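Long-range contacts in E2A dna-binding protein (Human adenovirus 5, PDB 2WB0), which binds single-stranded DNA and, by forming multimers, unwinds the template without ATP during strand-displacement replication of the viral genome: residues L218-C223 / C294-S299; K241-A246 / V274-N279. One frame throughout, in Å; residues are numbered along the deposited sequence.

Contact 1: L218-C223 / C294-S299; sequences LMPLRC and CDFKIS. With ZN (zinc ion), chain C.
Cys223 and Phe296 bring the two backbones closest, with CA atoms 5.9 Å apart, while strand 218-220 and strand 297-299 stand farther off, at 9.2 Å between the CA atoms of Pro220 and Ile298. Side chains and a zinc ion make the contact. Phe296 CG lies anti to the backbone N (chi1 -176°), which starts the side chain toward 218-223. Cys223 CA sits over one face of that ring, 4.3 Å from its centroid and offset toward the rim, a CH-pi contact. At the far end of the ring, Pro220 CB meets Phe296 CZ at 3.7 Å, and Pro220 CG lies near Phe296 CE2. Thr66, Met70 and Arg73 of helix 64-83 also touch this ring. Beside it, Cys223 CB rests 3.7 Å from Cys294 SG. Both thiolates bind the zinc ion, Cys223 SG at 2.4 Å and Cys294 SG at 2.3 Å. Phe296 N gives Cys294 SG a weak hydrogen bond of 3.6 Å, which ties the aromatic residue to the metal ligand two positions earlier. Cys225 and Cys277 complete the four-cysteine zinc site, a structural site of the kind that holds loops together in zinc-binding domains.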
ATOM      1  N   LEU A 218       6.421   3.983   1.845  1.00 12.68           N
ATOM      2  CA  LEU A 218       6.379   2.768   1.083  1.00 13.56           C
ATOM      3  C   LEU A 218       4.916   2.428   0.936  1.00 12.57           C
ATOM      4  O   LEU A 218       4.211   2.226   1.947  1.00 12.78           O
ATOM      5  CB  LEU A 218       6.988   1.672   1.929  1.00 13.40           C
ATOM      6  CG  LEU A 218       7.359   0.296   1.423  1.00 16.09           C
ATOM      7  CD1 LEU A 218       7.238  -0.844   2.364  1.00 14.08           C
ATOM      8  CD2 LEU A 218       7.416  -0.074  -0.077  1.00 11.15           C
ATOM      9  N   MET A 219       4.477   2.346  -0.302  1.00 14.32           N
ATOM     10  CA  MET A 219       3.046   2.124  -0.627  1.00 13.17           C
ATOM     11  C   MET A 219       2.899   1.122  -1.731  1.00 13.46           C
ATOM     12  O   MET A 219       3.744   1.049  -2.646  1.00 14.62           O
ATOM     13  CB  MET A 219       2.390   3.459  -1.015  1.00 13.46           C
ATOM     14  CG  MET A 219       2.952   4.130  -2.349  1.00 11.86           C
ATOM     15  SD  MET A 219       2.151   5.726  -2.655  1.00 17.02           S
ATOM     16  CE  MET A 219       2.078   5.602  -4.413  1.00 19.36           C
ATOM     17  N   PRO A 220       1.784   0.379  -1.741  1.00 14.28           N
ATOM     18  CA  PRO A 220       1.570  -0.503  -2.877  1.00 13.50           C
ATOM     19  C   PRO A 220       0.991   0.236  -4.087  1.00 13.89           C
ATOM     20  O   PRO A 220       0.153   1.141  -3.905  1.00 13.47           O
ATOM     21  CB  PRO A 220       0.551  -1.533  -2.337  1.00 13.16           C
ATOM     22  CG  PRO A 220      -0.289  -0.668  -1.340  1.00 15.37           C
ATOM     23  CD  PRO A 220       0.703   0.325  -0.727  1.00 14.23           C
ATOM     24  N   LEU A 221       1.420  -0.192  -5.288  1.00 13.26           N
ATOM     25  CA  LEU A 221       0.868   0.241  -6.556  1.00 13.93           C
ATOM     26  C   LEU A 221      -0.115  -0.774  -7.083  1.00 13.60           C
ATOM     27  O   LEU A 221      -0.919  -0.433  -7.993  1.00 12.97           O
ATOM     28  CB  LEU A 221       1.962   0.464  -7.590  1.00 13.70           C
ATOM     29  CG  LEU A 221       2.853   1.661  -7.361  1.00 14.33           C
ATOM     30  CD1 LEU A 221       3.668   1.759  -8.629  1.00 17.58           C
ATOM     31  CD2 LEU A 221       2.066   2.929  -7.156  1.00 17.40           C
ATOM     32  N   ARG A 222      -0.119  -1.986  -6.483  1.00 13.66           N
ATOM     33  CA  ARG A 222      -0.990  -3.041  -7.009  1.00 13.66           C
ATOM     34  C   ARG A 222      -1.707  -3.776  -5.928  1.00 14.88           C
ATOM     35  O   ARG A 222      -1.113  -4.147  -4.908  1.00 13.68           O
ATOM     36  CB  ARG A 222      -0.159  -4.095  -7.781  1.00 14.56           C
ATOM     37  CG  ARG A 222       0.798  -3.422  -8.789  1.00 17.96           C
ATOM     38  CD  ARG A 222       1.481  -4.435  -9.739  1.00 15.52           C
ATOM     39  NE  ARG A 222       2.284  -5.499  -9.128  1.00 18.07           N
ATOM     40  CZ  ARG A 222       3.589  -5.678  -9.318  1.00 18.58           C
ATOM     41  NH1 ARG A 222       4.356  -4.757  -9.968  1.00 16.81           N
ATOM     42  NH2 ARG A 222       4.162  -6.754  -8.741  1.00 17.34           N
ATOM     43  N   CYS A 223      -2.995  -3.973  -6.137  1.00 15.03           N
ATOM     44  CA  CYS A 223      -3.767  -4.848  -5.277  1.00 14.81           C
ATOM     45  C   CYS A 223      -3.923  -6.149  -6.124  1.00 16.77           C
ATOM     46  O   CYS A 223      -3.143  -6.371  -7.021  1.00 18.10           O
ATOM     47  CB  CYS A 223      -5.086  -4.228  -4.858  1.00 16.12           C
ATOM     48  SG  CYS A 223      -6.195  -3.910  -6.276  1.00 14.23           S
ATOM     49  N   CYS A 294     -11.115  -6.407  -4.555  1.00 18.34           N
ATOM     50  CA  CYS A 294     -10.488  -7.513  -3.876  1.00 17.05           C
ATOM     51  C   CYS A 294     -10.399  -7.174  -2.387  1.00 17.94           C
ATOM     52  O   CYS A 294     -10.690  -6.040  -2.030  1.00 17.51           O
ATOM     53  CB  CYS A 294      -9.166  -7.795  -4.498  1.00 17.03           C
ATOM     54  SG  CYS A 294      -7.941  -6.454  -4.170  1.00 16.58           S
ATOM     55  N   ASP A 295      -9.936  -8.110  -1.562  1.00 16.10           N
ATOM     56  CA  ASP A 295      -9.893  -7.891  -0.119  1.00 18.23           C
ATOM     57  C   ASP A 295      -8.466  -7.419   0.353  1.00 18.29           C
ATOM     58  O   ASP A 295      -8.139  -7.483   1.553  1.00 19.22           O
ATOM     59  CB  ASP A 295     -10.311  -9.192   0.595  1.00 19.43           C
ATOM     60  CG  ASP A 295      -9.373 -10.415   0.263  1.00 23.95           C
ATOM     61  OD1 ASP A 295      -8.225 -10.234  -0.283  1.00 26.01           O
ATOM     62  OD2 ASP A 295      -9.757 -11.596   0.569  1.00 27.51           O
ATOM     63  N   PHE A 296      -7.622  -6.932  -0.576  1.00 14.87           N
ATOM     64  CA  PHE A 296      -6.309  -6.439  -0.170  1.00 14.02           C
ATOM     65  C   PHE A 296      -6.431  -5.429   0.993  1.00 14.64           C
ATOM     66  O   PHE A 296      -7.231  -4.469   0.915  1.00 15.19           O
ATOM     67  CB  PHE A 296      -5.677  -5.799  -1.414  1.00 14.29           C
ATOM     68  CG  PHE A 296      -4.236  -5.293  -1.225  1.00 14.78           C
ATOM     69  CD1 PHE A 296      -3.145  -6.082  -1.615  1.00 12.19           C
ATOM     70  CD2 PHE A 296      -4.000  -3.997  -0.767  1.00 17.97           C
ATOM     71  CE1 PHE A 296      -1.798  -5.592  -1.445  1.00 15.51           C
ATOM     72  CE2 PHE A 296      -2.635  -3.445  -0.622  1.00 17.30           C
ATOM     73  CZ  PHE A 296      -1.550  -4.234  -0.937  1.00 14.20           C
ATOM     74  N   LYS A 297      -5.639  -5.557   2.061  1.00 14.05           N
ATOM     75  CA  LYS A 297      -5.751  -4.576   3.184  1.00 14.16           C
ATOM     76  C   LYS A 297      -4.495  -4.658   4.045  1.00 12.70           C
ATOM     77  O   LYS A 297      -4.177  -5.710   4.642  1.00 13.16           O
ATOM     78  CB  LYS A 297      -6.988  -4.756   4.069  1.00 15.23           C
ATOM     79  CG  LYS A 297      -7.232  -3.654   5.150  1.00 15.56           C
ATOM     80  CD  LYS A 297      -8.242  -4.143   6.226  1.00 17.75           C
ATOM     81  CE  LYS A 297      -9.016  -2.985   6.912  1.00 30.26           C
ATOM     82  NZ  LYS A 297      -9.391  -3.190   8.423  1.00 35.96           N
ATOM     83  N   ILE A 298      -3.752  -3.564   4.055  1.00 13.04           N
ATOM     84  CA  ILE A 298      -2.513  -3.529   4.850  1.00 11.66           C
ATOM     85  C   ILE A 298      -2.212  -2.116   5.267  1.00 11.42           C
ATOM     86  O   ILE A 298      -2.300  -1.195   4.440  1.00 11.40           O
ATOM     87  CB  ILE A 298      -1.315  -4.168   4.110  1.00 10.68           C
ATOM     88  CG1 ILE A 298      -0.046  -4.144   4.997  1.00  9.83           C
ATOM     89  CG2 ILE A 298      -1.117  -3.486   2.668  1.00  8.58           C
ATOM     90  CD1 ILE A 298       0.958  -5.315   4.557  1.00 12.56           C
ATOM     91  N   SER A 299      -1.812  -1.928   6.529  1.00 11.71           N
ATOM     92  CA  SER A 299      -1.607  -0.593   7.069  1.00 11.66           C
ATOM     93  C   SER A 299      -0.159  -0.279   6.771  1.00 11.26           C
ATOM     94  O   SER A 299       0.666  -1.203   6.587  1.00 12.66           O
ATOM     95  CB  SER A 299      -1.885  -0.507   8.607  1.00 11.47           C
ATOM     96  OG  SER A 299      -0.960  -1.404   9.312  1.00 11.14           O
TER
HETATM   97 ZN    ZN C 602      -8.324  -4.826  -5.769  1.00 16.17          ZN

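Contact 2: K241-A246 / V274-N279; sequences KLTPFA and VFQCCN. With ZN (zinc ion), chain C.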
ATOM      1  N   LYS A 241      -6.361   2.162  -2.716  1.00 11.81           N
ATOM      2  CA  LYS A 241      -6.839   3.329  -2.022  1.00 12.06           C
ATOM      3  C   LYS A 241      -6.020   3.557  -0.719  1.00 12.30           C
ATOM      4  O   LYS A 241      -5.595   2.588  -0.054  1.00 13.05           O
ATOM      5  CB  LYS A 241      -8.314   3.149  -1.601  1.00 11.76           C
ATOM      6  CG  LYS A 241      -8.947   4.455  -1.193  1.00 12.81           C
ATOM      7  CD  LYS A 241     -10.442   4.141  -0.780  1.00 16.37           C
ATOM      8  CE  LYS A 241     -11.372   5.407  -0.526  1.00 20.88           C
ATOM      9  NZ  LYS A 241     -10.851   6.150   0.691  1.00 30.57           N
ATOM     10  N   LEU A 242      -5.860   4.821  -0.359  1.00 10.56           N
ATOM     11  CA  LEU A 242      -5.156   5.215   0.881  1.00 12.27           C
ATOM     12  C   LEU A 242      -6.142   5.885   1.778  1.00 13.24           C
ATOM     13  O   LEU A 242      -6.712   6.906   1.410  1.00 14.87           O
ATOM     14  CB  LEU A 242      -4.003   6.223   0.536  1.00 14.60           C
ATOM     15  CG  LEU A 242      -2.927   6.426   1.585  1.00 14.85           C
ATOM     16  CD1 LEU A 242      -1.702   7.087   0.879  1.00 14.91           C
ATOM     17  CD2 LEU A 242      -3.441   7.327   2.723  1.00 15.74           C
ATOM     18  N   THR A 243      -6.387   5.308   2.964  1.00 13.63           N
ATOM     19  CA  THR A 243      -7.418   5.838   3.852  1.00 13.39           C
ATOM     20  C   THR A 243      -6.849   5.888   5.278  1.00 13.56           C
ATOM     21  O   THR A 243      -6.296   4.889   5.757  1.00 14.81           O
ATOM     22  CB  THR A 243      -8.692   4.893   3.850  1.00 14.15           C
ATOM     23  OG1 THR A 243      -9.108   4.744   2.498  1.00 13.35           O
ATOM     24  CG2 THR A 243      -9.925   5.539   4.701  1.00 13.36           C
ATOM     25  N   PRO A 244      -6.975   7.027   5.969  1.00 13.28           N
ATOM     26  CA  PRO A 244      -6.527   7.018   7.365  1.00 13.67           C
ATOM     27  C   PRO A 244      -7.591   6.360   8.310  1.00 15.60           C
ATOM     28  O   PRO A 244      -8.793   6.680   8.159  1.00 14.37           O
ATOM     29  CB  PRO A 244      -6.342   8.497   7.703  1.00 14.89           C
ATOM     30  CG  PRO A 244      -7.241   9.262   6.663  1.00 15.47           C
ATOM     31  CD  PRO A 244      -7.327   8.383   5.444  1.00 14.99           C
ATOM     32  N   PHE A 245      -7.167   5.465   9.206  1.00 14.12           N
ATOM     33  CA  PHE A 245      -8.077   4.859  10.211  1.00 17.06           C
ATOM     34  C   PHE A 245      -7.624   5.289  11.611  1.00 16.80           C
ATOM     35  O   PHE A 245      -6.448   5.165  11.938  1.00 15.47           O
ATOM     36  CB  PHE A 245      -7.988   3.333  10.194  1.00 17.20           C
ATOM     37  CG  PHE A 245      -8.699   2.651   9.043  1.00 21.92           C
ATOM     38  CD1 PHE A 245      -8.712   3.169   7.761  1.00 19.51           C
ATOM     39  CD2 PHE A 245      -9.280   1.367   9.252  1.00 28.69           C
ATOM     40  CE1 PHE A 245      -9.438   2.555   6.711  1.00 21.49           C
ATOM     41  CE2 PHE A 245      -9.948   0.680   8.206  1.00 29.72           C
ATOM     42  CZ  PHE A 245     -10.001   1.282   6.910  1.00 28.86           C
ATOM     43  N   ALA A 246      -8.545   5.775  12.451  1.00 15.16           N
ATOM     44  CA  ALA A 246      -8.194   6.155  13.814  1.00 15.81           C
ATOM     45  C   ALA A 246      -7.803   4.935  14.625  1.00 16.89           C
ATOM     46  O   ALA A 246      -8.396   3.846  14.421  1.00 15.58           O
ATOM     47  CB  ALA A 246      -9.439   6.866  14.505  1.00 16.06           C
ATOM     48  N   VAL A 274      -4.029   3.238   5.852  1.00 12.23           N
ATOM     49  CA  VAL A 274      -4.360   1.905   5.501  1.00 11.80           C
ATOM     50  C   VAL A 274      -4.599   1.798   3.978  1.00 11.43           C
ATOM     51  O   VAL A 274      -5.374   2.582   3.428  1.00 13.12           O
ATOM     52  CB  VAL A 274      -5.655   1.459   6.226  1.00 13.14           C
ATOM     53  CG1 VAL A 274      -6.050   0.068   5.787  1.00 14.17           C
ATOM     54  CG2 VAL A 274      -5.495   1.521   7.771  1.00 11.13           C
ATOM     55  N   PHE A 275      -3.965   0.816   3.320  1.00 11.66           N
ATOM     56  CA  PHE A 275      -4.065   0.584   1.917  1.00 10.20           C
ATOM     57  C   PHE A 275      -5.083  -0.538   1.671  1.00 11.34           C
ATOM     58  O   PHE A 275      -4.955  -1.598   2.294  1.00 12.39           O
ATOM     59  CB  PHE A 275      -2.693   0.142   1.328  1.00  9.74           C
ATOM     60  CG  PHE A 275      -1.587   1.165   1.547  1.00  8.92           C
ATOM     61  CD1 PHE A 275      -1.631   2.429   0.912  1.00 10.48           C
ATOM     62  CD2 PHE A 275      -0.530   0.853   2.387  1.00  9.94           C
ATOM     63  CE1 PHE A 275      -0.618   3.366   1.142  1.00  7.89           C
ATOM     64  CE2 PHE A 275       0.491   1.793   2.630  1.00 10.29           C
ATOM     65  CZ  PHE A 275       0.444   3.035   1.976  1.00 11.36           C
ATOM     66  N   GLN A 276      -6.016  -0.318   0.728  1.00 10.49           N
ATOM     67  CA  GLN A 276      -7.013  -1.325   0.374  1.00 12.66           C
ATOM     68  C   GLN A 276      -7.002  -1.489  -1.107  1.00 13.32           C
ATOM     69  O   GLN A 276      -6.108  -0.944  -1.799  1.00 13.54           O
ATOM     70  CB  GLN A 276      -8.450  -0.947   0.893  1.00 12.77           C
ATOM     71  CG  GLN A 276      -8.481  -1.017   2.413  1.00 16.88           C
ATOM     72  CD  GLN A 276      -9.665  -0.346   3.059  1.00 20.32           C
ATOM     73  OE1 GLN A 276     -10.669  -1.017   3.413  1.00 25.30           O
ATOM     74  NE2 GLN A 276      -9.597   0.954   3.208  1.00 13.44           N
ATOM     75  N   CYS A 277      -8.024  -2.190  -1.603  1.00 13.17           N
ATOM     76  CA  CYS A 277      -8.200  -2.402  -3.070  1.00 15.38           C
ATOM     77  C   CYS A 277      -8.135  -1.054  -3.824  1.00 14.19           C
ATOM     78  O   CYS A 277      -8.461  -0.029  -3.243  1.00 14.30           O
ATOM     79  CB  CYS A 277      -9.592  -2.974  -3.333  1.00 13.24           C
ATOM     80  SG  CYS A 277      -9.900  -3.337  -5.075  1.00 14.80           S
ATOM     81  N   CYS A 278      -7.707  -1.050  -5.095  1.00 13.73           N
ATOM     82  CA  CYS A 278      -7.890   0.178  -5.918  1.00 14.54           C
ATOM     83  C   CYS A 278      -9.314   0.757  -5.766  1.00 15.37           C
ATOM     84  O   CYS A 278      -9.486   1.980  -5.639  1.00 14.44           O
ATOM     85  CB  CYS A 278      -7.682  -0.098  -7.405  1.00 14.77           C
ATOM     86  SG  CYS A 278      -5.972  -0.509  -7.810  1.00 14.58           S
ATOM     87  N   ASN A 279     -10.316  -0.129  -5.781  1.00 15.57           N
ATOM     88  CA  ASN A 279     -11.721   0.316  -5.715  1.00 16.57           C
ATOM     89  C   ASN A 279     -12.489  -0.561  -4.754  1.00 18.99           C
ATOM     90  O   ASN A 279     -13.254  -1.437  -5.149  1.00 18.18           O
ATOM     91  CB  ASN A 279     -12.346   0.257  -7.081  1.00 17.12           C
ATOM     92  CG  ASN A 279     -11.573   1.060  -8.085  1.00 15.01           C
ATOM     93  OD1 ASN A 279     -10.730   0.525  -8.844  1.00 18.96           O
ATOM     94  ND2 ASN A 279     -11.811   2.354  -8.085  1.00 10.99           N
TER
HETATM   95 ZN    ZN C 602      -8.324  -4.826  -5.769  1.00 16.17          ZN
HETATM   96  O   HOH W   1      -7.995   2.478   1.889  1.00 10.43           O
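Thr243 and Val274 form a hydrogen-bonded pair in the antiparallel sheet of the zinc-binding domain, where strand 242-246 is an outer strand beside strand 271-276. Thr243 N donates to Val274 O at 2.9 Å, and Val274 N donates back to Thr243 O. Gln276 N bonds to Lys241 O. Lys241 N reaches Cys277 O in a nearly straight bond (170°), although the donor stands well above the carbonyl plane.

Val274, Thr243, Phe245 and Gln276 meet on one face. Val274 CG2 lies over a face of the Phe245 ring, 3.9 Å from its centroid and offset toward the rim, in a CH-pi contact. Phe245 CG lies anti to the carbonyl carbon and beside its own backbone N (chi1 -76°), and the ring beyond it covers Val274 CG2. The two side chains cross at about a right angle. Gln276 has an extended chain and meets Phe245 tip to tip. Its NE2 is 3.7 Å from Phe245 CZ, with the amide plane steep to the ring, 79° apart. Phe61 and Lys297 also touch Phe245.

On the other face, Leu242 and Phe275 make a non-hydrogen-bonded pair. Their side chains lie side by side and point the same way, with Leu242 CG 3.9 Å from Phe275 CE1. Leu217 of strand 216-220 packs against both.

Past the strand, Cys277 SG binds the zinc ion at 2.3 Å and accepts a hydrogen bond from Asn279 N. The Lys241 side chain bends at its last torsion, and NZ bonds to Thr243 OG1. One water joins three groups: it lies 2.6 Å from Thr243 OG1, donates to Val274 O, and accepts from Gln276 NE2.

After the N-terminal helices, the earlier strands and helix 189-206, the chain runs through strand 216-220 to Cys223, the opening half of contact 1. It then enters contact 2 at 241-246, passes helix 261-268, and returns along strand 271-276 to close that loop at 274-279. Contact 1 closes later, when 294-299 comes back to 218-223, so contact 2 lies within the longer loop. Strand 297-299 joins the sheet of contact 2 beside strand 271-276, with Ile298 O 2.8 Å from Phe275 N, a probable hydrogen bond. Pro220 packs on Phe275, linking strand 216-220 to that sheet. Both contacts share one zinc ion. Helix 300-315 follows directly from the end of contact 1.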